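Local coordinates for uncharacterized protein (Staphylococcus aureus, PDB 3P8A) that is of unknown function but carries a glyoxalase-like domain, which places it in the VOC family of mostly metal-dependent enzymes, at residues Gln186-Ile191 against Ile250-Ala255. Sequence-based numbering, arbitrary orientation.
Sequences QKQFSI and IKDAQA
Gln188 O accepts from Ala253 N at 2.7 Å in an almost straight bond (177°), and the CA-H of Asp252 makes a second, CA-H...O contact with the same oxygen. Farther along, Ser190 and Lys251 form an antiparallel hydrogen-bonded pair: Lys251 N gives to Ser190 O at 2.7 Å, and Ser190 N to Lys251 O at 3.0 Å in a more bent hydrogen bond. Phe189, Ile191, Ile250 and Asp252 share one face of this ladder. There the Phe189 ring lies alongside the Asp252 carboxylate, the two planes 45° apart, with CE1 3.4 Å from OD1; Asp252 reaches it with CG anti to its backbone N (chi1 -180°). Ile250 CG2 packs 3.6 Å from Phe189 CB, while Gln188 CG sits over the centre of one ring face. On the other face the Lys251 chain, bent at its last two torsions, brings NZ back over Ser190, where it donates to a water 2.9 Å away that bonds weakly to Ile191 O. A type I turn, Gln186 to Phe189, leads into strand 189-198; another starts at Asp252, the last residue of strand 244-252. These antiparallel neighbours are interior to the seven-strand mixed sheet, and Phe189 touches Ile65, between strands 58-64 and 69-75 of the eight-strand sheet.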
ATOM      1  N   GLN A 186      10.837  -3.336 -13.275  1.00 24.62           N
ATOM      2  CA  GLN A 186      11.644  -2.247 -13.826  1.00 23.32           C
ATOM      3  C   GLN A 186      12.743  -2.041 -12.814  1.00 28.13           C
ATOM      4  O   GLN A 186      12.621  -1.219 -11.905  1.00 28.17           O
ATOM      5  CB  GLN A 186      10.777  -0.988 -14.001  1.00 23.90           C
ATOM      6  CG  GLN A 186       9.578  -1.223 -14.899  1.00 21.08           C
ATOM      7  CD  GLN A 186       8.614  -0.085 -14.814  1.00 25.31           C
ATOM      8  OE1 GLN A 186       8.853   0.994 -15.366  1.00 14.37           O
ATOM      9  NE2 GLN A 186       7.486  -0.313 -14.137  1.00 16.29           N
ATOM     10  N   LYS A 187      13.789  -2.861 -12.936  1.00 26.05           N
ATOM     11  CA  LYS A 187      14.917  -2.978 -12.017  1.00 26.24           C
ATOM     12  C   LYS A 187      15.890  -1.801 -11.876  1.00 30.47           C
ATOM     13  O   LYS A 187      16.754  -1.814 -10.983  1.00 31.68           O
ATOM     14  CB  LYS A 187      15.582  -4.352 -12.138  1.00 28.33           C
ATOM     15  CG  LYS A 187      14.661  -5.450 -11.599  1.00 36.12           C
ATOM     16  CD  LYS A 187      15.253  -6.842 -11.667  1.00 48.91           C
ATOM     17  CE  LYS A 187      14.306  -7.850 -11.064  1.00 59.36           C
ATOM     18  NZ  LYS A 187      14.854  -9.231 -11.113  1.00 71.85           N
ATOM     19  N   GLN A 188      15.678  -0.743 -12.675  1.00 26.16           N
ATOM     20  CA  GLN A 188      16.412   0.529 -12.590  1.00 24.73           C
ATOM     21  C   GLN A 188      15.879   1.269 -11.331  1.00 27.24           C
ATOM     22  O   GLN A 188      16.574   2.117 -10.765  1.00 27.36           O
ATOM     23  CB  GLN A 188      16.159   1.378 -13.868  1.00 25.18           C
ATOM     24  CG  GLN A 188      14.716   1.890 -14.016  1.00 36.33           C
ATOM     25  CD  GLN A 188      14.118   1.868 -15.393  1.00 60.24           C
ATOM     26  OE1 GLN A 188      13.775   2.903 -15.969  1.00 58.54           O
ATOM     27  NE2 GLN A 188      13.900   0.674 -15.926  1.00 53.32           N
ATOM     28  N   PHE A 189      14.631   0.935 -10.916  1.00 20.62           N
ATOM     29  CA  PHE A 189      13.958   1.512  -9.762  1.00 19.57           C
ATOM     30  C   PHE A 189      13.967   0.581  -8.580  1.00 21.80           C
ATOM     31  O   PHE A 189      13.912  -0.636  -8.743  1.00 20.13           O
ATOM     32  CB  PHE A 189      12.502   1.850 -10.096  1.00 21.37           C
ATOM     33  CG  PHE A 189      12.305   2.771 -11.266  1.00 22.78           C
ATOM     34  CD1 PHE A 189      12.857   4.049 -11.268  1.00 24.69           C
ATOM     35  CD2 PHE A 189      11.494   2.399 -12.330  1.00 24.11           C
ATOM     36  CE1 PHE A 189      12.653   4.907 -12.345  1.00 25.08           C
ATOM     37  CE2 PHE A 189      11.287   3.261 -13.406  1.00 26.64           C
ATOM     38  CZ  PHE A 189      11.882   4.500 -13.414  1.00 24.69           C
ATOM     39  N   SER A 190      13.947   1.173  -7.382  1.00 17.77           N
ATOM     40  CA  SER A 190      13.913   0.487  -6.107  1.00 16.50           C
ATOM     41  C   SER A 190      13.238   1.412  -5.089  1.00 17.35           C
ATOM     42  O   SER A 190      13.705   2.534  -4.883  1.00 15.03           O
ATOM     43  CB  SER A 190      15.333   0.139  -5.663  1.00 20.63           C
ATOM     44  OG  SER A 190      15.325  -0.833  -4.631  1.00 38.63           O
ATOM     45  N   ILE A 191      12.108   0.976  -4.497  1.00 13.67           N
ATOM     46  CA  ILE A 191      11.425   1.759  -3.464  1.00 12.87           C
ATOM     47  C   ILE A 191      12.369   1.775  -2.247  1.00 16.17           C
ATOM     48  O   ILE A 191      12.907   0.732  -1.869  1.00 15.14           O
ATOM     49  CB  ILE A 191       9.988   1.256  -3.151  1.00 16.14           C
ATOM     50  CG1 ILE A 191       9.028   1.555  -4.332  1.00 16.35           C
ATOM     51  CG2 ILE A 191       9.445   1.869  -1.850  1.00 16.56           C
ATOM     52  CD1 ILE A 191       7.820   0.669  -4.445  1.00 22.91           C
ATOM     53  N   ILE A 250      12.001   6.731  -4.501  1.00  8.17           N
ATOM     54  CA  ILE A 250      12.405   5.658  -5.411  1.00  8.73           C
ATOM     55  C   ILE A 250      13.803   5.914  -5.896  1.00 14.20           C
ATOM     56  O   ILE A 250      14.067   6.949  -6.504  1.00 12.58           O
ATOM     57  CB  ILE A 250      11.420   5.442  -6.600  1.00  9.99           C
ATOM     58  CG1 ILE A 250       9.962   5.266  -6.110  1.00 10.82           C
ATOM     59  CG2 ILE A 250      11.833   4.186  -7.404  1.00  8.94           C
ATOM     60  CD1 ILE A 250       8.868   5.511  -7.234  1.00 14.57           C
ATOM     61  N   LYS A 251      14.700   4.973  -5.633  1.00 15.38           N
ATOM     62  CA  LYS A 251      16.070   5.066  -6.106  1.00 16.84           C
ATOM     63  C   LYS A 251      16.013   4.746  -7.603  1.00 23.56           C
ATOM     64  O   LYS A 251      15.326   3.801  -8.004  1.00 23.71           O
ATOM     65  CB  LYS A 251      16.962   4.068  -5.358  1.00 21.08           C
ATOM     66  CG  LYS A 251      17.444   4.575  -4.006  1.00 37.45           C
ATOM     67  CD  LYS A 251      18.468   3.610  -3.387  1.00 53.72           C
ATOM     68  CE  LYS A 251      17.915   2.670  -2.328  1.00 66.81           C
ATOM     69  NZ  LYS A 251      16.981   1.645  -2.875  1.00 73.13           N
ATOM     70  N   ASP A 252      16.632   5.587  -8.427  1.00 22.04           N
ATOM     71  CA  ASP A 252      16.631   5.414  -9.881  1.00 23.59           C
ATOM     72  C   ASP A 252      18.077   5.298 -10.368  1.00 27.10           C
ATOM     73  O   ASP A 252      18.819   6.280 -10.328  1.00 25.17           O
ATOM     74  CB  ASP A 252      15.864   6.568 -10.576  1.00 26.13           C
ATOM     75  CG  ASP A 252      15.770   6.513 -12.099  1.00 38.77           C
ATOM     76  OD1 ASP A 252      16.006   5.426 -12.678  1.00 38.37           O
ATOM     77  OD2 ASP A 252      15.411   7.548 -12.711  1.00 44.72           O
ATOM     78  N   ALA A 253      18.474   4.082 -10.806  1.00 25.94           N
ATOM     79  CA  ALA A 253      19.821   3.764 -11.301  1.00 26.60           C
ATOM     80  C   ALA A 253      20.235   4.600 -12.523  1.00 33.14           C
ATOM     81  O   ALA A 253      21.432   4.832 -12.718  1.00 33.83           O
ATOM     82  CB  ALA A 253      19.926   2.279 -11.617  1.00 27.34           C
ATOM     83  N   GLN A 254      19.257   5.064 -13.320  1.00 31.74           N
ATOM     84  CA  GLN A 254      19.482   5.884 -14.517  1.00 32.76           C
ATOM     85  C   GLN A 254      19.430   7.411 -14.235  1.00 40.27           C
ATOM     86  O   GLN A 254      19.696   8.204 -15.139  1.00 40.80           O
ATOM     87  CB  GLN A 254      18.519   5.497 -15.659  1.00 34.05           C
ATOM     88  CG  GLN A 254      18.607   4.033 -16.133  1.00 53.68           C
ATOM     89  CD  GLN A 254      19.843   3.640 -16.933  1.00 78.10           C
ATOM     90  OE1 GLN A 254      20.837   4.373 -17.046  1.00 69.57           O
ATOM     91  NE2 GLN A 254      19.813   2.434 -17.491  1.00 76.44           N
ATOM     92  N   ALA A 255      19.100   7.822 -12.992  1.00 37.65           N
ATOM     93  CA  ALA A 255      19.053   9.247 -12.640  1.00 37.96           C
ATOM     94  C   ALA A 255      20.422   9.780 -12.240  1.00 41.29           C
ATOM     95  O   ALA A 255      21.185   9.093 -11.562  1.00 40.63           O
ATOM     96  CB  ALA A 255      18.048   9.497 -11.518  1.00 38.71           C
TER
HETATM   97  O   HOH W   1      15.973   0.027  -0.709  1.00 41.95           O